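Local atomic coordinates of mandelate racemase/muconate lactonizing protein (Thermobispora bispora, PDB entry 3VC5), a protein that probably catalyses the magnesium-dependent dehydration of D-glucarate to 5-dehydro-4-deoxy-D-glucarate, the first step in breaking down this sugar acid. Residues F205-L210 with T361-T366; L236-N241 with R254-V259; L260-D265 with V307-H312; H323-C328 with I333-H338. All blocks are in the same frame, centred on the assembly; numbering follows the deposited sequence.

In the fold
All four contacts are buried and belong to one barrel of the enolase superfamily, but their chemistry follows their place in it. Contacts 1 and 3 lie in the barrel interior: contact 1 centres on a salt bridge from strand 208-211 to the 361-366 loop, while contact 3 packs side chains of strands 262-264 and 307-310 beside a metal-binding glutamate. Contacts 2 and 4 pack strands against their helices or the turns that follow them and are largely apolar. All reach the same sheet, in which 208-211, 236-239 and 262-264 are consecutive and 307-310 neighbours 334-337. Arg237 ties contacts 1, 2 and 3 together through salt bridges, and an Asp311-His338 hydrogen bond joins 3 to 4.

Contact 1 (F205-L210 with T361-T366); sequences FRSIKL and THACDT
Ala363 and Asp365 reach from a loop into the interior of the barrel of the enolase superfamily, where they meet Ser207 and Lys209 of the 205-210 segment. Before them, His362 turns to other partners, hydrogen-bonding Glu261 and Glu334. Ala363 lays its methyl against the serine, CB standing 3.6 Å from Ser207 OG. A water spans the two residues, accepting from Ala363 N at 2.9 Å and lying 3.2 Å from Ser207 OG. Two residues on, Asp365 receives the chain of Lys209, the two side chains crossing at about a right angle. Lys209 is extended throughout, its CG opposite the backbone nitrogen (chi1 177°), which carries the ammonium to the carboxylate, and its CD also rests 3.5 Å from Asp365 OD2. The same ammonium forms a salt bridge with Glu264, a magnesium-binding residue, and a hydrogen bond with Tyr167, while the other carboxylate oxygen, OD1, is held by Arg237 and Ser165. A methionine in place of Lys209 would probably leave the buried carboxylates of Asp365 and Glu264 without this shared positive charge. The ammonium comes in from above the carboxylate plane, 43° out of it, with Lys209 NZ 2.8 Å from Asp365 OD2.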
loop_
_atom_site.group_PDB
_atom_site.type_symbol
_atom_site.label_atom_id
_atom_site.label_comp_id
_atom_site.label_asym_id
_atom_site.label_seq_id
_atom_site.Cartn_x
_atom_site.Cartn_y
_atom_site.Cartn_z
ATOM N N PHE A 205 -18.353 24.715 -1.700
ATOM C CA PHE A 205 -18.292 23.364 -2.284
ATOM C C PHE A 205 -18.495 23.409 -3.795
ATOM O O PHE A 205 -19.378 24.120 -4.293
ATOM C CB PHE A 205 -19.381 22.469 -1.676
ATOM C CG PHE A 205 -19.235 22.254 -0.190
ATOM C CD1 PHE A 205 -18.017 21.800 0.348
ATOM C CD2 PHE A 205 -20.288 22.547 0.686
ATOM C CE1 PHE A 205 -17.863 21.602 1.733
ATOM C CE2 PHE A 205 -20.153 22.325 2.081
ATOM C CZ PHE A 205 -18.932 21.849 2.604
ATOM N N ARG A 206 -17.686 22.639 -4.519
ATOM C CA ARG A 206 -17.750 22.598 -5.981
ATOM C C ARG A 206 -18.259 21.251 -6.527
ATOM O O ARG A 206 -18.187 20.995 -7.746
ATOM C CB ARG A 206 -16.371 22.955 -6.574
ATOM C CG ARG A 206 -15.912 24.396 -6.226
ATOM C CD ARG A 206 -14.535 24.678 -6.767
ATOM N NE ARG A 206 -14.195 26.094 -6.671
ATOM C CZ ARG A 206 -13.093 26.630 -7.191
ATOM N NH1 ARG A 206 -12.228 25.859 -7.836
ATOM N NH2 ARG A 206 -12.853 27.929 -7.066
ATOM N N SER A 207 -18.745 20.400 -5.623
ATOM C CA SER A 207 -19.333 19.096 -5.918
ATOM C C SER A 207 -20.510 18.978 -4.954
ATOM O O SER A 207 -20.479 19.555 -3.849
ATOM C CB SER A 207 -18.344 17.944 -5.611
ATOM O OG SER A 207 -17.420 17.744 -6.656
ATOM N N ILE A 208 -21.536 18.234 -5.356
ATOM C CA ILE A 208 -22.765 18.080 -4.569
ATOM C C ILE A 208 -23.159 16.615 -4.477
ATOM O O ILE A 208 -23.127 15.912 -5.489
ATOM C CB ILE A 208 -23.926 18.853 -5.227
ATOM C CG1 ILE A 208 -23.632 20.364 -5.226
ATOM C CG2 ILE A 208 -25.222 18.579 -4.501
ATOM C CD1 ILE A 208 -24.643 21.149 -6.091
ATOM N N LYS A 209 -23.540 16.179 -3.275
ATOM C CA LYS A 209 -24.053 14.840 -3.045
ATOM C C LYS A 209 -25.430 14.959 -2.419
ATOM O O LYS A 209 -25.647 15.786 -1.538
ATOM C CB LYS A 209 -23.134 14.098 -2.074
ATOM C CG LYS A 209 -23.595 12.725 -1.702
ATOM C CD LYS A 209 -22.602 12.089 -0.754
ATOM C CE LYS A 209 -22.977 10.612 -0.645
ATOM N NZ LYS A 209 -22.122 9.861 0.232
ATOM N N LEU A 210 -26.369 14.138 -2.870
ATOM C CA LEU A 210 -27.665 14.065 -2.223
ATOM C C LEU A 210 -27.835 12.721 -1.581
ATOM O O LEU A 210 -27.745 11.680 -2.274
ATOM C CB LEU A 210 -28.796 14.279 -3.244
ATOM C CG LEU A 210 -30.244 14.163 -2.722
ATOM C CD1 LEU A 210 -30.531 15.120 -1.549
ATOM C CD2 LEU A 210 -31.275 14.376 -3.842
ATOM N N THR A 361 -8.919 11.284 -5.964
ATOM C CA THR A 361 -9.050 12.341 -6.974
ATOM C C THR A 361 -10.466 12.912 -7.076
ATOM O O THR A 361 -10.689 13.918 -7.740
ATOM C CB THR A 361 -8.601 11.815 -8.369
ATOM O OG1 THR A 361 -9.199 10.532 -8.608
ATOM C CG2 THR A 361 -7.086 11.686 -8.419
ATOM N N HIS A 362 -11.426 12.269 -6.415
ATOM C CA HIS A 362 -12.789 12.779 -6.356
ATOM C C HIS A 362 -12.934 13.607 -5.084
ATOM O O HIS A 362 -12.194 13.384 -4.115
ATOM C CB HIS A 362 -13.787 11.611 -6.355
ATOM C CG HIS A 362 -13.810 10.845 -7.639
ATOM N ND1 HIS A 362 -14.654 11.157 -8.687
ATOM C CD2 HIS A 362 -13.073 9.788 -8.056
ATOM C CE1 HIS A 362 -14.457 10.304 -9.681
ATOM N NE2 HIS A 362 -13.494 9.469 -9.327
ATOM N N ALA A 363 -13.874 14.549 -5.066
ATOM C CA ALA A 363 -14.129 15.353 -3.848
ATOM C C ALA A 363 -14.477 14.404 -2.709
ATOM O O ALA A 363 -15.215 13.433 -2.913
ATOM C CB ALA A 363 -15.276 16.344 -4.065
ATOM N N CYS A 364 -13.926 14.644 -1.517
ATOM C CA CYS A 364 -14.277 13.816 -0.369
ATOM C C CYS A 364 -15.583 14.262 0.254
ATOM O O CYS A 364 -15.937 15.453 0.225
ATOM C CB CYS A 364 -13.190 13.887 0.724
ATOM S SG CYS A 364 -11.548 13.315 0.239
ATOM N N ASP A 365 -16.281 13.322 0.896
ATOM C CA ASP A 365 -17.491 13.682 1.647
ATOM C C ASP A 365 -17.121 14.203 3.024
ATOM O O ASP A 365 -16.118 13.788 3.591
ATOM C CB ASP A 365 -18.415 12.478 1.791
ATOM C CG ASP A 365 -19.067 12.087 0.477
ATOM O OD1 ASP A 365 -19.050 12.887 -0.482
ATOM O OD2 ASP A 365 -19.531 10.929 0.396
ATOM N N THR A 366 -17.930 15.124 3.550
ATOM C CA THR A 366 -17.843 15.475 4.970
ATOM C C THR A 366 -19.204 15.928 5.505
ATOM O O THR A 366 -19.994 16.557 4.771
ATOM C CB THR A 366 -16.798 16.588 5.250
ATOM O OG1 THR A 366 -16.740 16.815 6.669
ATOM C CG2 THR A 366 -17.079 17.875 4.486
HETATM O O HOH W 1 -15.407 15.335 -7.431
#

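Contact 2 (L236-N241 with R254-V259); sequences LRLDPN and RALDGV
Leu236 and Val259 cross obliquely, meeting through one methyl each: Leu236 CD1 lies 4.1 Å from Val259 CG1. The valine methyl that makes the contact is the one anti to its own backbone nitrogen (chi1 -175°). The leucine also lies against the valine backbone, its CB 3.8 Å from Val259 O. That carbonyl oxygen is not left to carbon alone, because a water donates to it at 2.7 Å from Val259 O and accepts from the backbone at 2.9 Å from Leu236 N, bridging the two main chains. Two residues along the strand, Leu238 points the same way and reaches Leu256 methyl to methyl, with Leu238 CD2 4.2 Å from Leu256 CD1. These contacts lie within a beta-alpha-beta unit, between strand 236-239 and the turn that follows helix 246-255 on the way to strand 262-264; helix 217-230 also packs on Leu236 and Val259. Arg237, between the two leucines, points away from the turn and forms a salt bridge with Glu261. At the strand's end Asp239, a magnesium-binding residue, closes an Asx turn in which Asn241 N donates to Asp239 OD1 over 3.3 Å.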
loop_
_atom_site.group_PDB
_atom_site.type_symbol
_atom_site.label_atom_id
_atom_site.label_comp_id
_atom_site.label_asym_id
_atom_site.label_seq_id
_atom_site.Cartn_x
_atom_site.Cartn_y
_atom_site.Cartn_z
ATOM N N LEU A 236 -22.427 15.904 -9.587
ATOM C CA LEU A 236 -23.533 15.518 -8.708
ATOM C C LEU A 236 -23.487 14.043 -8.392
ATOM O O LEU A 236 -23.166 13.243 -9.271
ATOM C CB LEU A 236 -24.882 15.799 -9.379
ATOM C CG LEU A 236 -25.162 17.239 -9.803
ATOM C CD1 LEU A 236 -26.560 17.343 -10.401
ATOM C CD2 LEU A 236 -25.009 18.186 -8.639
ATOM N N ARG A 237 -23.817 13.678 -7.148
ATOM C CA ARG A 237 -23.877 12.260 -6.760
ATOM C C ARG A 237 -25.198 12.028 -6.074
ATOM O O ARG A 237 -25.727 12.938 -5.469
ATOM C CB ARG A 237 -22.763 11.939 -5.748
ATOM C CG ARG A 237 -21.359 12.337 -6.194
ATOM C CD ARG A 237 -20.485 12.686 -4.956
ATOM N NE ARG A 237 -19.126 12.926 -5.364
ATOM C CZ ARG A 237 -18.099 13.083 -4.540
ATOM N NH1 ARG A 237 -16.889 13.255 -5.066
ATOM N NH2 ARG A 237 -18.278 13.088 -3.207
ATOM N N LEU A 238 -25.715 10.797 -6.145
ATOM C CA LEU A 238 -26.944 10.427 -5.460
ATOM C C LEU A 238 -26.674 9.136 -4.709
ATOM O O LEU A 238 -26.101 8.204 -5.291
ATOM C CB LEU A 238 -28.087 10.221 -6.462
ATOM C CG LEU A 238 -29.443 9.729 -5.910
ATOM C CD1 LEU A 238 -30.025 10.676 -4.867
ATOM C CD2 LEU A 238 -30.444 9.529 -7.065
ATOM N N ASP A 239 -27.090 9.079 -3.435
ATOM C CA ASP A 239 -26.709 7.981 -2.537
ATOM C C ASP A 239 -27.925 7.387 -1.799
ATOM O O ASP A 239 -28.251 7.817 -0.698
ATOM C CB ASP A 239 -25.680 8.511 -1.519
ATOM C CG ASP A 239 -25.254 7.464 -0.519
ATOM O OD1 ASP A 239 -25.478 6.243 -0.750
ATOM O OD2 ASP A 239 -24.687 7.872 0.515
ATOM N N PRO A 240 -28.593 6.377 -2.398
ATOM C CA PRO A 240 -29.754 5.785 -1.732
ATOM C C PRO A 240 -29.452 4.723 -0.645
ATOM O O PRO A 240 -30.390 4.153 -0.087
ATOM C CB PRO A 240 -30.554 5.151 -2.890
ATOM C CG PRO A 240 -29.901 5.602 -4.142
ATOM C CD PRO A 240 -28.496 5.956 -3.808
ATOM N N ASN A 241 -28.176 4.471 -0.334
ATOM C CA ASN A 241 -27.811 3.469 0.671
ATOM C C ASN A 241 -28.568 2.139 0.503
ATOM O O ASN A 241 -29.096 1.586 1.477
ATOM C CB ASN A 241 -27.967 4.001 2.103
ATOM C CG ASN A 241 -26.876 4.967 2.487
ATOM O OD1 ASN A 241 -27.132 6.174 2.649
ATOM N ND2 ASN A 241 -25.640 4.458 2.658
ATOM N N ARG A 254 -30.421 5.100 -15.858
ATOM C CA ARG A 254 -30.664 5.476 -17.252
ATOM C C ARG A 254 -31.339 6.841 -17.366
ATOM O O ARG A 254 -30.971 7.657 -18.218
ATOM C CB ARG A 254 -31.476 4.402 -17.964
ATOM C CG ARG A 254 -30.662 3.155 -18.260
ATOM C CD ARG A 254 -31.509 2.056 -18.846
ATOM N NE ARG A 254 -30.708 0.856 -19.065
ATOM C CZ ARG A 254 -31.128 -0.215 -19.733
ATOM N NH1 ARG A 254 -32.348 -0.235 -20.255
ATOM N NH2 ARG A 254 -30.327 -1.263 -19.879
ATOM N N ALA A 255 -32.311 7.105 -16.499
ATOM C CA ALA A 255 -32.953 8.420 -16.506
ATOM C C ALA A 255 -31.973 9.553 -16.206
ATOM O O ALA A 255 -32.170 10.671 -16.681
ATOM C CB ALA A 255 -34.135 8.460 -15.535
ATOM N N LEU A 256 -30.919 9.275 -15.436
ATOM C CA LEU A 256 -29.948 10.308 -15.050
ATOM C C LEU A 256 -28.669 10.292 -15.923
ATOM O O LEU A 256 -27.606 10.780 -15.510
ATOM C CB LEU A 256 -29.607 10.181 -13.555
ATOM C CG LEU A 256 -30.812 10.468 -12.657
ATOM C CD1 LEU A 256 -30.423 10.223 -11.217
ATOM C CD2 LEU A 256 -31.308 11.911 -12.850
ATOM N N ASP A 257 -28.773 9.739 -17.131
ATOM C CA ASP A 257 -27.635 9.637 -18.042
ATOM C C ASP A 257 -27.016 11.024 -18.217
ATOM O O ASP A 257 -27.727 11.973 -18.507
ATOM C CB ASP A 257 -28.111 9.102 -19.409
ATOM C CG ASP A 257 -26.962 8.759 -20.362
ATOM O OD1 ASP A 257 -25.790 9.124 -20.115
ATOM O OD2 ASP A 257 -27.243 8.114 -21.390
ATOM N N GLY A 258 -25.699 11.131 -18.031
ATOM C CA GLY A 258 -24.989 12.388 -18.248
ATOM C C GLY A 258 -25.141 13.408 -17.128
ATOM O O GLY A 258 -24.643 14.530 -17.240
ATOM N N VAL A 259 -25.817 13.029 -16.043
ATOM C CA VAL A 259 -26.072 13.959 -14.930
ATOM C C VAL A 259 -25.219 13.669 -13.680
ATOM O O VAL A 259 -24.823 14.602 -12.975
ATOM C CB VAL A 259 -27.583 14.014 -14.562
ATOM C CG1 VAL A 259 -27.848 15.068 -13.504
ATOM C CG2 VAL A 259 -28.434 14.295 -15.799
HETATM O O HOH W 2 -22.296 15.325 -12.469
#

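Contact 3 (L260-D265 with V307-H312)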
loop_
_atom_site.group_PDB
_atom_site.type_symbol
_atom_site.label_atom_id
_atom_site.label_comp_id
_atom_site.label_asym_id
_atom_site.label_seq_id
_atom_site.Cartn_x
_atom_site.Cartn_y
_atom_site.Cartn_z
ATOM N N LEU A 260 -24.932 12.395 -13.404
ATOM C CA LEU A 260 -24.193 12.004 -12.173
ATOM C C LEU A 260 -22.696 11.716 -12.394
ATOM O O LEU A 260 -22.322 11.038 -13.358
ATOM C CB LEU A 260 -24.852 10.767 -11.527
ATOM C CG LEU A 260 -26.299 10.901 -11.037
ATOM C CD1 LEU A 260 -26.826 9.555 -10.555
ATOM C CD2 LEU A 260 -26.481 11.985 -9.945
ATOM N N GLU A 261 -21.855 12.227 -11.498
ATOM C CA GLU A 261 -20.444 11.844 -11.397
ATOM C C GLU A 261 -20.414 10.331 -11.125
ATOM O O GLU A 261 -19.621 9.587 -11.717
ATOM C CB GLU A 261 -19.773 12.620 -10.245
ATOM C CG GLU A 261 -18.301 12.305 -10.024
ATOM C CD GLU A 261 -17.715 13.033 -8.821
ATOM O OE1 GLU A 261 -18.491 13.496 -7.947
ATOM O OE2 GLU A 261 -16.463 13.152 -8.748
ATOM N N TYR A 262 -21.285 9.889 -10.214
ATOM C CA TYR A 262 -21.468 8.466 -9.911
ATOM C C TYR A 262 -22.781 8.231 -9.159
ATOM O O TYR A 262 -23.345 9.168 -8.555
ATOM C CB TYR A 262 -20.250 7.849 -9.174
ATOM C CG TYR A 262 -19.754 8.474 -7.879
ATOM C CD1 TYR A 262 -18.492 9.095 -7.833
ATOM C CD2 TYR A 262 -20.501 8.408 -6.687
ATOM C CE1 TYR A 262 -18.003 9.625 -6.665
ATOM C CE2 TYR A 262 -20.007 8.970 -5.491
ATOM C CZ TYR A 262 -18.746 9.560 -5.499
ATOM O OH TYR A 262 -18.204 10.111 -4.353
ATOM N N LEU A 263 -23.284 6.996 -9.225
ATOM C CA LEU A 263 -24.490 6.606 -8.500
ATOM C C LEU A 263 -24.005 5.696 -7.353
ATOM O O LEU A 263 -23.436 4.639 -7.590
ATOM C CB LEU A 263 -25.478 5.878 -9.444
ATOM C CG LEU A 263 -26.753 5.281 -8.842
ATOM C CD1 LEU A 263 -27.571 6.372 -8.104
ATOM C CD2 LEU A 263 -27.615 4.568 -9.928
ATOM N N GLU A 264 -24.240 6.106 -6.118
ATOM C CA GLU A 264 -23.610 5.472 -4.963
ATOM C C GLU A 264 -24.582 4.509 -4.287
ATOM O O GLU A 264 -25.672 4.911 -3.876
ATOM C CB GLU A 264 -23.232 6.587 -3.984
ATOM C CG GLU A 264 -22.452 6.148 -2.796
ATOM C CD GLU A 264 -22.021 7.348 -1.970
ATOM O OE1 GLU A 264 -21.661 8.375 -2.564
ATOM O OE2 GLU A 264 -22.038 7.260 -0.739
ATOM N N ASP A 265 -24.214 3.224 -4.206
ATOM C CA ASP A 265 -25.058 2.235 -3.506
ATOM C C ASP A 265 -26.544 2.284 -3.835
ATOM O O ASP A 265 -27.387 2.416 -2.948
ATOM C CB ASP A 265 -24.863 2.374 -1.997
ATOM C CG ASP A 265 -23.503 1.848 -1.577
ATOM O OD1 ASP A 265 -23.138 0.731 -2.070
ATOM O OD2 ASP A 265 -22.794 2.548 -0.819
ATOM N N VAL A 307 -16.053 3.142 -8.406
ATOM C CA VAL A 307 -15.530 4.087 -7.407
ATOM C C VAL A 307 -15.699 3.501 -6.000
ATOM O O VAL A 307 -16.811 3.112 -5.619
ATOM C CB VAL A 307 -16.269 5.441 -7.463
ATOM C CG1 VAL A 307 -15.679 6.406 -6.439
ATOM C CG2 VAL A 307 -16.201 6.042 -8.873
ATOM N N LEU A 308 -14.607 3.429 -5.237
ATOM C CA LEU A 308 -14.663 3.028 -3.826
ATOM C C LEU A 308 -14.585 4.304 -2.965
ATOM O O LEU A 308 -13.680 5.120 -3.175
ATOM C CB LEU A 308 -13.471 2.132 -3.448
ATOM C CG LEU A 308 -13.434 1.712 -1.979
ATOM C CD1 LEU A 308 -14.695 0.886 -1.636
ATOM C CD2 LEU A 308 -12.148 0.915 -1.702
ATOM N N LEU A 309 -15.496 4.463 -2.005
ATOM C CA LEU A 309 -15.342 5.525 -0.994
ATOM C C LEU A 309 -14.513 4.884 0.112
ATOM O O LEU A 309 -14.989 4.002 0.827
ATOM C CB LEU A 309 -16.699 5.980 -0.437
ATOM C CG LEU A 309 -17.444 7.038 -1.271
ATOM C CD1 LEU A 309 -17.958 6.477 -2.614
ATOM C CD2 LEU A 309 -18.594 7.631 -0.473
ATOM N N ILE A 310 -13.258 5.286 0.213
ATOM C CA ILE A 310 -12.390 4.823 1.292
ATOM C C ILE A 310 -12.812 5.565 2.580
ATOM O O ILE A 310 -13.485 6.615 2.539
ATOM C CB ILE A 310 -10.921 5.138 0.929
ATOM C CG1 ILE A 310 -9.938 4.304 1.747
ATOM C CG2 ILE A 310 -10.600 6.619 1.142
ATOM C CD1 ILE A 310 -10.038 2.810 1.417
ATOM N N ASP A 311 -12.411 5.031 3.726
ATOM C CA ASP A 311 -12.748 5.663 4.999
ATOM C C ASP A 311 -11.796 5.102 6.032
ATOM O O ASP A 311 -11.880 3.904 6.361
ATOM C CB ASP A 311 -14.223 5.423 5.382
ATOM C CG ASP A 311 -14.607 6.111 6.683
ATOM O OD1 ASP A 311 -13.695 6.308 7.547
ATOM O OD2 ASP A 311 -15.820 6.367 6.898
ATOM N N HIS A 312 -10.843 5.916 6.470
ATOM C CA HIS A 312 -9.798 5.405 7.375
ATOM C C HIS A 312 -10.372 4.917 8.682
ATOM O O HIS A 312 -9.694 4.155 9.409
ATOM C CB HIS A 312 -8.704 6.446 7.617
ATOM C CG HIS A 312 -9.080 7.538 8.581
ATOM N ND1 HIS A 312 -9.596 8.745 8.164
ATOM C CD2 HIS A 312 -8.991 7.610 9.939
ATOM C CE1 HIS A 312 -9.817 9.517 9.215
ATOM N NE2 HIS A 312 -9.410 8.874 10.305
#
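Tyr262 packs against Val307 and Leu309, and these apolar meetings make up most of the contact. Val307 lies across the tyrosine at about a right angle, and its two methyls come obliquely to the CD1-CE1 bond of the ring: Val307 CG2 is 4.0 Å from Tyr262 CD1, and Val307 CG1 is 4.0 Å from Tyr262 CE1. Leu309 comes obliquely to the phenol end, its CD1 4.0 Å from Tyr262 OH. With CG between the backbone nitrogen and the carbonyl carbon (chi1 55°), the tyrosine ring reaches toward strand 307-310. The two strands are not neighbours in the barrel sheet: 284-286 runs between them, their axes are 9.3 Å apart at an angle of 56°, and the small Ala285 touches Tyr262, Val307 and Leu309 alike. A second kind of meeting sets charge against carbon. Glu264, a magnesium-binding residue, extends across Leu309 at about a right angle, with Glu264 OE2 3.5 Å from Leu309 CD2. The polar ends have partners elsewhere, Glu264 OE2 in a salt bridge with Lys209 and Tyr262 OH in a hydrogen bond with Ser336. Glu264 OE1 lies in the plane of the tyrosine ring, at its edge.

Contact 4 (H323-C328 with I333-H338)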
loop_
_atom_site.group_PDB
_atom_site.type_symbol
_atom_site.label_atom_id
_atom_site.label_comp_id
_atom_site.label_asym_id
_atom_site.label_seq_id
_atom_site.Cartn_x
_atom_site.Cartn_y
_atom_site.Cartn_z
ATOM N N HIS A 323 -2.564 2.213 1.276
ATOM C CA HIS A 323 -2.278 0.924 0.588
ATOM C C HIS A 323 -3.467 0.506 -0.256
ATOM O O HIS A 323 -3.306 0.047 -1.403
ATOM C CB HIS A 323 -1.944 -0.172 1.585
ATOM C CG HIS A 323 -0.566 -0.070 2.161
ATOM N ND1 HIS A 323 0.249 -1.166 2.316
ATOM C CD2 HIS A 323 0.139 0.998 2.613
ATOM C CE1 HIS A 323 1.401 -0.787 2.852
ATOM N NE2 HIS A 323 1.364 0.528 3.030
ATOM N N ILE A 324 -4.660 0.595 0.317
ATOM C CA ILE A 324 -5.885 0.282 -0.448
ATOM C C ILE A 324 -6.084 1.190 -1.650
ATOM O O ILE A 324 -6.550 0.741 -2.705
ATOM C CB ILE A 324 -7.118 0.180 0.470
ATOM C CG1 ILE A 324 -6.897 -0.907 1.528
ATOM C CG2 ILE A 324 -8.414 -0.031 -0.345
ATOM C CD1 ILE A 324 -6.664 -2.309 0.976
ATOM N N ALA A 325 -5.754 2.476 -1.513
ATOM C CA ALA A 325 -5.846 3.369 -2.651
ATOM C C ALA A 325 -4.950 2.858 -3.792
ATOM O O ALA A 325 -5.358 2.873 -4.967
ATOM C CB ALA A 325 -5.453 4.825 -2.256
ATOM N N THR A 326 -3.733 2.429 -3.481
ATOM C CA THR A 326 -2.827 1.900 -4.524
ATOM C C THR A 326 -3.458 0.669 -5.191
ATOM O O THR A 326 -3.401 0.498 -6.436
ATOM C CB THR A 326 -1.443 1.494 -3.894
ATOM O OG1 THR A 326 -0.794 2.688 -3.468
ATOM C CG2 THR A 326 -0.543 0.728 -4.916
ATOM N N LEU A 327 -4.090 -0.161 -4.363
ATOM C CA LEU A 327 -4.670 -1.411 -4.864
ATOM C C LEU A 327 -5.797 -1.041 -5.832
ATOM O O LEU A 327 -5.843 -1.516 -6.973
ATOM C CB LEU A 327 -5.199 -2.252 -3.706
ATOM C CG LEU A 327 -5.861 -3.593 -4.015
ATOM C CD1 LEU A 327 -5.842 -4.433 -2.747
ATOM C CD2 LEU A 327 -7.308 -3.401 -4.566
ATOM N N CYS A 328 -6.664 -0.128 -5.407
ATOM C CA CYS A 328 -7.777 0.276 -6.269
ATOM C C CYS A 328 -7.289 0.862 -7.591
ATOM O O CYS A 328 -7.761 0.465 -8.661
ATOM C CB CYS A 328 -8.709 1.266 -5.546
ATOM S SG CYS A 328 -9.711 0.447 -4.273
ATOM N N ILE A 333 -10.137 1.078 -10.182
ATOM C CA ILE A 333 -11.220 1.544 -9.323
ATOM C C ILE A 333 -10.773 2.884 -8.767
ATOM O O ILE A 333 -9.711 2.984 -8.159
ATOM C CB ILE A 333 -11.481 0.557 -8.161
ATOM C CG1 ILE A 333 -11.996 -0.776 -8.734
ATOM C CG2 ILE A 333 -12.476 1.136 -7.135
ATOM C CD1 ILE A 333 -11.995 -1.919 -7.767
ATOM N N GLU A 334 -11.550 3.915 -9.017
ATOM C CA GLU A 334 -11.181 5.257 -8.518
ATOM C C GLU A 334 -11.586 5.438 -7.061
ATOM O O GLU A 334 -12.360 4.649 -6.544
ATOM C CB GLU A 334 -11.769 6.332 -9.413
ATOM C CG GLU A 334 -11.148 6.279 -10.771
ATOM C CD GLU A 334 -11.864 7.118 -11.767
ATOM O OE1 GLU A 334 -12.767 7.898 -11.374
ATOM O OE2 GLU A 334 -11.508 6.992 -12.955
ATOM N N LEU A 335 -11.048 6.471 -6.405
ATOM C CA LEU A 335 -11.318 6.677 -4.987
ATOM C C LEU A 335 -12.010 7.961 -4.676
ATOM O O LEU A 335 -11.648 9.034 -5.210
ATOM C CB LEU A 335 -10.035 6.626 -4.161
ATOM C CG LEU A 335 -9.919 5.443 -3.174
ATOM C CD1 LEU A 335 -9.854 4.128 -3.864
ATOM C CD2 LEU A 335 -8.702 5.599 -2.261
ATOM N N SER A 336 -13.003 7.843 -3.800
ATOM C CA SER A 336 -13.580 8.993 -3.137
ATOM C C SER A 336 -13.438 8.723 -1.631
ATOM O O SER A 336 -12.637 7.866 -1.230
ATOM C CB SER A 336 -15.049 9.145 -3.548
ATOM O OG SER A 336 -15.630 10.304 -2.982
ATOM N N MET A 337 -14.198 9.429 -0.793
ATOM C CA MET A 337 -14.063 9.205 0.647
ATOM C C MET A 337 -15.416 9.358 1.308
ATOM O O MET A 337 -16.090 10.359 1.109
ATOM C CB MET A 337 -13.093 10.232 1.264
ATOM C CG MET A 337 -12.724 9.932 2.728
ATOM S SD MET A 337 -11.501 11.057 3.449
ATOM C CE MET A 337 -10.042 10.647 2.472
ATOM N N HIS A 338 -15.783 8.369 2.115
ATOM C CA HIS A 338 -17.016 8.342 2.887
ATOM C C HIS A 338 -16.804 9.083 4.215
ATOM O O HIS A 338 -15.703 9.036 4.821
ATOM C CB HIS A 338 -17.421 6.870 3.131
ATOM C CG HIS A 338 -18.436 6.681 4.225
ATOM N ND1 HIS A 338 -18.089 6.468 5.554
ATOM C CD2 HIS A 338 -19.795 6.669 4.180
ATOM C CE1 HIS A 338 -19.196 6.328 6.276
ATOM N NE2 HIS A 338 -20.247 6.460 5.464
#
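Leu335 sets its two methyls against the inner side of the helix, one on Ala325 and one on Cys328. Its CD2 is modelled 3.3 Å from Ala325 CB, closer than carbon atoms usually pack, and its first torsion (chi1 -114°) is off any staggered value, so the exact tightness here is doubtful. Its CD1 lies 3.5 Å from Cys328 CB. Ile333 adds a third contact, its CG2 4.0 Å from Cys328 SG. Replacing Leu335 with an alanine would probably open a gap beside Ala325 and Cys328 and leave the helix less firmly seated on the strand. One backbone hydrogen bond spans the short connection from helix to strand: Ile333 N donates to Cys328 O over 2.9 Å, from above the carbonyl plane. Farther out, Leu308 of the adjacent strand packs on Cys328 and Ile333, and Ile360 touches Leu335. Helix 318-330 here lies over strand 334-337 of the barrel, and another of its sides meets a second subunit, where His323 stacks on His323 of that subunit. Just past the strand, His338, predicted to be a proton acceptor, shares a hydrogen bond between ND1 and Asp311 OD2. Between these two segments the meeting is one backbone bond plus carbon and sulfur packing, which depends on shape rather than charge.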